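Local coordinates for electron transfer flavoprotein, alpha subunit (Thermotoga maritima, PDB 7KOE) that binds FAD as the alpha subunit of a membrane-associated, electron-bifurcating Fix/EtfABCX flavoprotein complex and probably takes part in its electron transfer, at residues S39-L45 and G61-L66; K265-P269 and G286-S290; S22-I26 and E56-A62. All coordinates share one frame. Residues are numbered along the deposited sequence.

Contact 1: residues S39-L45 and G61-L66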
loop_
_atom_site.group_PDB
_atom_site.type_symbol
_atom_site.label_atom_id
_atom_site.label_comp_id
_atom_site.label_asym_id
_atom_site.label_seq_id
_atom_site.Cartn_x
_atom_site.Cartn_y
_atom_site.Cartn_z
ATOM N N SER B 39 25.958 32.524 -33.088
ATOM C CA SER B 39 25.797 33.588 -32.108
ATOM C C SER B 39 27.130 34.276 -31.839
ATOM O O SER B 39 28.204 33.761 -32.160
ATOM C CB SER B 39 25.209 33.051 -30.801
ATOM O OG SER B 39 25.967 31.952 -30.343
ATOM N N GLU B 40 27.042 35.460 -31.230
ATOM C CA GLU B 40 28.199 36.284 -30.911
ATOM C C GLU B 40 27.944 37.032 -29.609
ATOM O O GLU B 40 26.818 37.442 -29.323
ATOM C CB GLU B 40 28.498 37.273 -32.041
ATOM C CG GLU B 40 27.251 37.936 -32.606
ATOM C CD GLU B 40 27.563 39.121 -33.491
ATOM O OE1 GLU B 40 27.008 39.206 -34.605
ATOM O OE2 GLU B 40 28.366 39.975 -33.067
ATOM N N VAL B 41 29.006 37.223 -28.829
ATOM C CA VAL B 41 28.906 37.828 -27.503
ATOM C C VAL B 41 29.203 39.316 -27.641
ATOM O O VAL B 41 30.354 39.723 -27.804
ATOM C CB VAL B 41 29.859 37.163 -26.509
ATOM C CG1 VAL B 41 29.803 37.863 -25.157
ATOM C CG2 VAL B 41 29.535 35.697 -26.379
ATOM N N TRP B 42 28.166 40.139 -27.554
ATOM C CA TRP B 42 28.359 41.579 -27.539
ATOM C C TRP B 42 28.716 42.048 -26.132
ATOM O O TRP B 42 28.802 41.266 -25.183
ATOM C CB TRP B 42 27.107 42.293 -28.035
ATOM C CG TRP B 42 27.104 42.546 -29.494
ATOM C CD1 TRP B 42 27.563 41.716 -30.467
ATOM C CD2 TRP B 42 26.613 43.713 -30.159
ATOM N NE1 TRP B 42 27.387 42.290 -31.699
ATOM C CE2 TRP B 42 26.821 43.526 -31.536
ATOM C CE3 TRP B 42 26.029 44.904 -29.723
ATOM C CZ2 TRP B 42 26.441 44.470 -32.482
ATOM C CZ3 TRP B 42 25.661 45.845 -30.663
ATOM C CH2 TRP B 42 25.869 45.622 -32.026
ATOM N N GLY B 43 28.945 43.348 -26.003
ATOM C CA GLY B 43 29.080 43.975 -24.707
ATOM C C GLY B 43 28.540 45.387 -24.746
ATOM O O GLY B 43 28.992 46.199 -25.556
ATOM N N VAL B 44 27.577 45.701 -23.890
ATOM C CA VAL B 44 26.974 47.027 -23.851
ATOM C C VAL B 44 27.641 47.819 -22.742
ATOM O O VAL B 44 27.730 47.353 -21.601
ATOM C CB VAL B 44 25.454 46.949 -23.639
ATOM C CG1 VAL B 44 24.816 48.285 -23.957
ATOM C CG2 VAL B 44 24.866 45.864 -24.508
ATOM N N LEU B 45 28.113 49.015 -23.073
ATOM C CA LEU B 45 28.858 49.820 -22.124
ATOM C C LEU B 45 28.426 51.264 -22.307
ATOM O O LEU B 45 28.339 51.746 -23.440
ATOM C CB LEU B 45 30.365 49.649 -22.340
ATOM C CG LEU B 45 31.342 50.002 -21.220
ATOM C CD1 LEU B 45 32.576 49.135 -21.360
ATOM C CD2 LEU B 45 31.734 51.456 -21.240
ATOM N N GLY B 61 36.789 38.369 -23.901
ATOM C CA GLY B 61 36.015 37.444 -24.701
ATOM C C GLY B 61 34.809 38.044 -25.389
ATOM O O GLY B 61 34.031 37.317 -26.010
ATOM N N ALA B 62 34.626 39.357 -25.287
ATOM C CA ALA B 62 33.532 40.007 -25.995
ATOM C C ALA B 62 33.828 40.006 -27.486
ATOM O O ALA B 62 34.910 40.430 -27.908
ATOM C CB ALA B 62 33.335 41.431 -25.488
ATOM N N ASP B 63 32.886 39.493 -28.282
ATOM C CA ASP B 63 33.085 39.481 -29.727
ATOM C C ASP B 63 33.029 40.892 -30.287
ATOM O O ASP B 63 33.940 41.320 -31.001
ATOM C CB ASP B 63 32.037 38.600 -30.404
ATOM C CG ASP B 63 32.176 37.143 -30.030
ATOM O OD1 ASP B 63 32.834 36.847 -29.012
ATOM O OD2 ASP B 63 31.621 36.291 -30.752
ATOM N N LYS B 64 31.986 41.638 -29.944
ATOM C CA LYS B 64 31.856 43.035 -30.313
ATOM C C LYS B 64 31.578 43.812 -29.032
ATOM O O LYS B 64 31.324 43.229 -27.974
ATOM C CB LYS B 64 30.723 43.241 -31.326
ATOM C CG LYS B 64 30.645 42.189 -32.438
ATOM C CD LYS B 64 31.827 42.163 -33.377
ATOM C CE LYS B 64 31.654 41.088 -34.442
ATOM N NZ LYS B 64 30.521 41.399 -35.358
ATOM N N VAL B 65 31.632 45.138 -29.111
ATOM C CA VAL B 65 31.326 45.989 -27.965
ATOM C C VAL B 65 30.438 47.128 -28.446
ATOM O O VAL B 65 30.802 47.853 -29.377
ATOM C CB VAL B 65 32.594 46.538 -27.278
ATOM C CG1 VAL B 65 32.285 47.770 -26.442
ATOM C CG2 VAL B 65 33.227 45.475 -26.395
ATOM N N LEU B 66 29.267 47.273 -27.834
ATOM C CA LEU B 66 28.401 48.419 -28.084
ATOM C C LEU B 66 28.719 49.459 -27.018
ATOM O O LEU B 66 28.252 49.365 -25.882
ATOM C CB LEU B 66 26.937 48.003 -28.061
ATOM C CG LEU B 66 25.887 49.101 -28.187
ATOM C CD1 LEU B 66 26.094 49.910 -29.450
ATOM C CD2 LEU B 66 24.506 48.487 -28.162
#
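Gly61, at positive phi (133°) just after a helix, turns the chain toward strand 40-46, and Ala62 carries it past the backbone of Val41. Asp63 makes the first firm link: Asp63 N donates to Val41 O at 2.6 Å, while Asp63 OD2 accepts a weak bond from Val41 N at 3.4 Å, so one carboxylate oxygen and one amide grip the same residue. Its OD1 pairs with Arg30 and Arg177. Lys64 N reaches the same Val41 O weakly, at 3.3 Å. The Lys64 side chain lies over Trp42, CB 3.7 Å from the centroid of the five-membered ring in a CH-pi contact, and Lys64 NZ forms a long salt bridge to Glu40 OE2 (3.5 Å); Glu40 OE2 also accepts Trp42 NE1 at 2.9 Å. From Val65 the chain is strand, and Val65 CA makes a CA-H...O contact with Gly43 O (3.4 Å). Leu66 completes the parallel bridge with Val44: Leu66 N to Gly43 O is 2.5 Å, Leu45 N to Leu66 O 2.8 Å. Leu66 CB packs on Trp42 CZ3 at 3.6 Å. Strand 40-46, helix 51-60 and strand 65-69 form a beta-alpha-beta unit, with strand 6-9 on the other edge of 40-46; Val41 touches helix 21-33, and Val65 touches helix 51-60.

Contact 2: residues K265-P269 and G286-S290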
loop_
_atom_site.group_PDB
_atom_site.type_symbol
_atom_site.label_atom_id
_atom_site.label_comp_id
_atom_site.label_asym_id
_atom_site.label_seq_id
_atom_site.Cartn_x
_atom_site.Cartn_y
_atom_site.Cartn_z
ATOM N N LYS B 265 20.767 37.682 10.444
ATOM C CA LYS B 265 20.916 38.026 9.040
ATOM C C LYS B 265 21.552 36.857 8.309
ATOM O O LYS B 265 22.518 36.263 8.793
ATOM C CB LYS B 265 21.759 39.288 8.867
ATOM C CG LYS B 265 21.076 40.539 9.387
ATOM C CD LYS B 265 22.054 41.681 9.568
ATOM C CE LYS B 265 21.361 42.921 10.103
ATOM N NZ LYS B 265 22.307 44.054 10.289
ATOM N N THR B 266 20.993 36.518 7.153
ATOM C CA THR B 266 21.528 35.452 6.316
ATOM C C THR B 266 22.623 36.048 5.443
ATOM O O THR B 266 22.351 36.866 4.558
ATOM C CB THR B 266 20.427 34.815 5.475
ATOM O OG1 THR B 266 19.520 34.116 6.335
ATOM C CG2 THR B 266 21.013 33.831 4.482
ATOM N N VAL B 267 23.859 35.658 5.707
ATOM C CA VAL B 267 24.992 36.195 4.971
ATOM C C VAL B 267 25.161 35.427 3.668
ATOM O O VAL B 267 24.783 34.256 3.547
ATOM C CB VAL B 267 26.272 36.151 5.834
ATOM C CG1 VAL B 267 26.062 36.895 7.116
ATOM C CG2 VAL B 267 26.678 34.731 6.153
ATOM N N ARG B 268 25.696 36.110 2.663
ATOM C CA ARG B 268 26.182 35.461 1.445
ATOM C C ARG B 268 27.517 36.079 1.047
ATOM O O ARG B 268 27.602 36.838 0.075
ATOM C CB ARG B 268 25.153 35.587 0.320
ATOM C CG ARG B 268 25.340 34.604 -0.816
ATOM C CD ARG B 268 24.981 35.241 -2.141
ATOM N NE ARG B 268 23.772 36.049 -2.035
ATOM C CZ ARG B 268 23.437 37.011 -2.889
ATOM N NH1 ARG B 268 24.226 37.292 -3.918
ATOM N NH2 ARG B 268 22.315 37.694 -2.712
ATOM N N PRO B 269 28.597 35.785 1.795
ATOM C CA PRO B 269 29.911 36.259 1.365
ATOM C C PRO B 269 30.579 35.243 0.459
ATOM O O PRO B 269 29.977 34.221 0.121
ATOM C CB PRO B 269 30.657 36.417 2.688
ATOM C CG PRO B 269 30.160 35.294 3.485
ATOM C CD PRO B 269 28.720 35.065 3.076
ATOM N N GLY B 286 22.074 30.510 7.958
ATOM C CA GLY B 286 22.328 31.817 7.395
ATOM C C GLY B 286 23.655 31.905 6.671
ATOM O O GLY B 286 23.930 32.903 6.004
ATOM N N ILE B 287 24.487 30.870 6.787
ATOM C CA ILE B 287 25.816 30.875 6.183
ATOM C C ILE B 287 25.961 29.863 5.061
ATOM O O ILE B 287 27.010 29.849 4.400
ATOM C CB ILE B 287 26.919 30.632 7.233
ATOM C CG1 ILE B 287 26.965 29.164 7.634
ATOM C CG2 ILE B 287 26.650 31.441 8.463
ATOM C CD1 ILE B 287 28.132 28.808 8.514
ATOM N N LYS B 288 24.956 29.019 4.821
ATOM C CA LYS B 288 25.086 27.935 3.852
ATOM C C LYS B 288 25.069 28.411 2.406
ATOM O O LYS B 288 25.420 27.632 1.515
ATOM C CB LYS B 288 23.975 26.907 4.068
ATOM C CG LYS B 288 22.573 27.464 3.927
ATOM C CD LYS B 288 21.540 26.352 3.878
ATOM C CE LYS B 288 21.578 25.504 5.138
ATOM N NZ LYS B 288 20.505 24.473 5.143
ATOM N N GLU B 289 24.676 29.653 2.147
ATOM C CA GLU B 289 24.712 30.215 0.805
ATOM C C GLU B 289 26.061 30.836 0.468
ATOM O O GLU B 289 26.209 31.417 -0.611
ATOM C CB GLU B 289 23.606 31.261 0.644
ATOM C CG GLU B 289 22.913 31.250 -0.709
ATOM C CD GLU B 289 21.787 32.265 -0.795
ATOM O OE1 GLU B 289 21.618 33.051 0.161
ATOM O OE2 GLU B 289 21.073 32.280 -1.818
ATOM N N SER B 290 27.045 30.727 1.356
ATOM C CA SER B 290 28.358 31.302 1.123
ATOM C C SER B 290 29.173 30.410 0.193
ATOM O O SER B 290 28.696 29.395 -0.323
ATOM C CB SER B 290 29.095 31.509 2.440
ATOM O OG SER B 290 29.433 30.275 3.033
#
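A single hydrogen bond, itself weak, crosses between these two segments: Val267 N gives to Gly286 O at 2.8 Å, with an N-H...O angle of 121°. Thr266 CA makes a CA-H...O contact with Gly286 O at 3.5 Å. Val267 O lies 2.9 Å from Gly286 O, but both are acceptors and no bond joins them. Within 286-290 a type I turn from Ile287 to Ser290 satisfies both Ser290 donors at one carbonyl, Ile287 O accepting Ser290 OG at 2.8 Å and Ser290 N at 3.2 Å. Ser290 CA in turn approaches Pro269 O at 3.5 Å. Glu289 and Arg268 have opposite charges, yet Arg268 NE stays 4.3 Å from Glu289 OE1, beyond a salt bridge; Glu289 OE2 is instead paired with Arg164, and Lys265 NZ donates to Glu257 O. The carbonyls of Ser290 and, weakly, Lys288 accept from Arg251 of a neighbouring chain. Val267 CG2 meets Ile287 CG2 at 4.0 Å in an apolar contact; Pro269 CD packs on Ser290 CB at 3.6 Å. The paired loops lead into the adjacent parallel strands 271-275 and 293-296 of the Rossmann-like FAD-binding domain, where Gly286 lies about 7 Å from a bound FAD.

Contact 3: residues S22-I26 and E56-A62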
loop_
_atom_site.group_PDB
_atom_site.type_symbol
_atom_site.label_atom_id
_atom_site.label_comp_id
_atom_site.label_asym_id
_atom_site.label_seq_id
_atom_site.Cartn_x
_atom_site.Cartn_y
_atom_site.Cartn_z
ATOM N N SER B 22 31.421 41.901 -14.868
ATOM C CA SER B 22 31.275 42.227 -16.282
ATOM C C SER B 22 32.081 41.282 -17.159
ATOM O O SER B 22 31.678 40.995 -18.291
ATOM C CB SER B 22 31.710 43.667 -16.523
ATOM O OG SER B 22 30.921 44.560 -15.760
ATOM N N TRP B 23 33.194 40.764 -16.646
ATOM C CA TRP B 23 34.036 39.849 -17.394
ATOM C C TRP B 23 33.811 38.391 -17.027
ATOM O O TRP B 23 34.312 37.510 -17.732
ATOM C CB TRP B 23 35.508 40.212 -17.193
ATOM C CG TRP B 23 35.779 41.659 -17.436
ATOM C CD1 TRP B 23 35.296 42.428 -18.456
ATOM C CD2 TRP B 23 36.596 42.515 -16.641
ATOM N NE1 TRP B 23 35.763 43.711 -18.344
ATOM C CE2 TRP B 23 36.566 43.791 -17.237
ATOM C CE3 TRP B 23 37.353 42.327 -15.483
ATOM C CZ2 TRP B 23 37.265 44.872 -16.713
ATOM C CZ3 TRP B 23 38.045 43.400 -14.964
ATOM C CH2 TRP B 23 37.996 44.658 -15.578
ATOM N N GLU B 24 33.083 38.112 -15.946
ATOM C CA GLU B 24 32.661 36.743 -15.677
ATOM C C GLU B 24 31.430 36.379 -16.491
ATOM O O GLU B 24 31.205 35.198 -16.772
ATOM C CB GLU B 24 32.382 36.553 -14.188
ATOM C CG GLU B 24 33.466 37.125 -13.305
ATOM C CD GLU B 24 33.519 36.522 -11.922
ATOM O OE1 GLU B 24 33.288 37.262 -10.945
ATOM O OE2 GLU B 24 33.835 35.327 -11.804
ATOM N N LEU B 25 30.635 37.373 -16.881
ATOM C CA LEU B 25 29.497 37.139 -17.756
ATOM C C LEU B 25 29.882 37.141 -19.221
ATOM O O LEU B 25 29.223 36.479 -20.029
ATOM C CB LEU B 25 28.419 38.196 -17.525
ATOM C CG LEU B 25 27.741 38.153 -16.163
ATOM C CD1 LEU B 25 26.499 39.009 -16.192
ATOM C CD2 LEU B 25 27.421 36.726 -15.773
ATOM N N ILE B 26 30.919 37.898 -19.580
ATOM C CA ILE B 26 31.479 37.821 -20.922
ATOM C C ILE B 26 32.074 36.438 -21.159
ATOM O O ILE B 26 31.871 35.830 -22.217
ATOM C CB ILE B 26 32.505 38.956 -21.116
ATOM C CG1 ILE B 26 31.799 40.229 -21.580
ATOM C CG2 ILE B 26 33.606 38.580 -22.083
ATOM C CD1 ILE B 26 32.642 41.465 -21.450
ATOM N N GLU B 56 39.257 46.218 -22.980
ATOM C CA GLU B 56 39.475 45.158 -22.003
ATOM C C GLU B 56 38.397 44.086 -22.099
ATOM O O GLU B 56 38.667 42.913 -21.823
ATOM C CB GLU B 56 39.534 45.759 -20.595
ATOM C CG GLU B 56 39.807 44.782 -19.459
ATOM C CD GLU B 56 41.192 44.170 -19.518
ATOM O OE1 GLU B 56 42.116 44.816 -20.054
ATOM O OE2 GLU B 56 41.358 43.035 -19.025
ATOM N N ALA B 57 37.187 44.464 -22.516
ATOM C CA ALA B 57 36.115 43.489 -22.679
ATOM C C ALA B 57 36.404 42.531 -23.826
ATOM O O ALA B 57 36.104 41.334 -23.733
ATOM C CB ALA B 57 34.787 44.206 -22.907
ATOM N N ILE B 58 37.005 43.036 -24.906
ATOM C CA ILE B 58 37.319 42.196 -26.055
ATOM C C ILE B 58 38.456 41.238 -25.729
ATOM O O ILE B 58 38.499 40.115 -26.244
ATOM C CB ILE B 58 37.643 43.079 -27.271
ATOM C CG1 ILE B 58 36.633 44.219 -27.363
ATOM C CG2 ILE B 58 37.607 42.269 -28.550
ATOM C CD1 ILE B 58 36.829 45.123 -28.548
ATOM N N GLN B 59 39.383 41.648 -24.862
ATOM C CA GLN B 59 40.404 40.725 -24.389
ATOM C C GLN B 59 39.834 39.663 -23.460
ATOM O O GLN B 59 40.403 38.571 -23.366
ATOM C CB GLN B 59 41.519 41.489 -23.682
ATOM C CG GLN B 59 42.234 42.487 -24.567
ATOM C CD GLN B 59 43.270 43.287 -23.815
ATOM O OE1 GLN B 59 43.860 42.805 -22.848
ATOM N NE2 GLN B 59 43.497 44.520 -24.252
ATOM N N ARG B 60 38.722 39.952 -22.781
ATOM C CA ARG B 60 38.093 38.964 -21.915
ATOM C C ARG B 60 37.161 38.031 -22.672
ATOM O O ARG B 60 36.772 36.993 -22.128
ATOM C CB ARG B 60 37.324 39.654 -20.788
ATOM C CG ARG B 60 38.201 40.406 -19.812
ATOM C CD ARG B 60 38.960 39.468 -18.906
ATOM N NE ARG B 60 39.700 40.194 -17.881
ATOM C CZ ARG B 60 40.293 39.619 -16.841
ATOM N NH1 ARG B 60 40.236 38.305 -16.687
ATOM N NH2 ARG B 60 40.943 40.358 -15.955
ATOM N N GLY B 61 36.789 38.369 -23.901
ATOM C CA GLY B 61 36.015 37.444 -24.701
ATOM C C GLY B 61 34.809 38.044 -25.389
ATOM O O GLY B 61 34.031 37.317 -26.010
ATOM N N ALA B 62 34.626 39.357 -25.287
ATOM C CA ALA B 62 33.532 40.007 -25.995
ATOM C C ALA B 62 33.828 40.006 -27.486
ATOM O O ALA B 62 34.910 40.430 -27.908
ATOM C CB ALA B 62 33.335 41.431 -25.488
#
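Helical segments 22-26 and 56-60 have axes 9.6 Å apart at closest and run 39° from parallel; they lie on helices 21-33 and 51-60, and on the first two residues one turn apart make the contact. Trp23 comes first: Arg60 CG lies over one face of its ring, 3.9 Å from the centroid of the Trp23 five-membered ring in a CH-pi contact. Glu56 CG is 3.7 Å from Trp23 CZ2. Glu56 and Arg60, one turn apart on their own helix, are joined by a salt bridge with a weak hydrogen bond (Arg60 NE to Glu56 OE2, 3.5 Å), while Arg60 NH1 donates to Leu171 O. Next along the face, Ile26 reaches the helix end: Ile26 CD1 packs on Ala57 CB at 3.8 Å and Ala62 CB at 4.1 Å, while Ile26 CG2 touches Arg60 O and Ala62 N, each at 3.5 Å. Gly61 fits this corner because a CB there would crowd Ile26 CG2 and the preceding carbonyl. No hydrogen bond joins the segments; side chains of 22-26 pack on side chains and backbone of 56-62. With Ile26 touching strand 6-9 and Ala57 strand 65-69, the pair forms part of a helical layer on the parallel sheet, the alpha/beta architecture of the HUP-type electron transfer flavoprotein domain.

Contacts 1 and 3 belong to one body: their centres are 8 Å apart, they share Gly61 and Ala62, and their segments alternate along the chain. The strand pairing of 39-45 with 61-66 and the helix pairing of 22-26 with 56-62 meet where Val65 CG2 packs on Ile58 CG1 (3.8 Å) and on Ala57 CB (4.0 Å), tying sheet to helical layer. Contact 2 belongs to the other family region, across the chain's centre; its centre is 33 Å from that of contact 1 and 28 Å from that of contact 3, with nearest atoms about 21 and 11 Å away respectively. Gly286 of contact 2 comes to about 7 Å from a bound FAD, near but not touching.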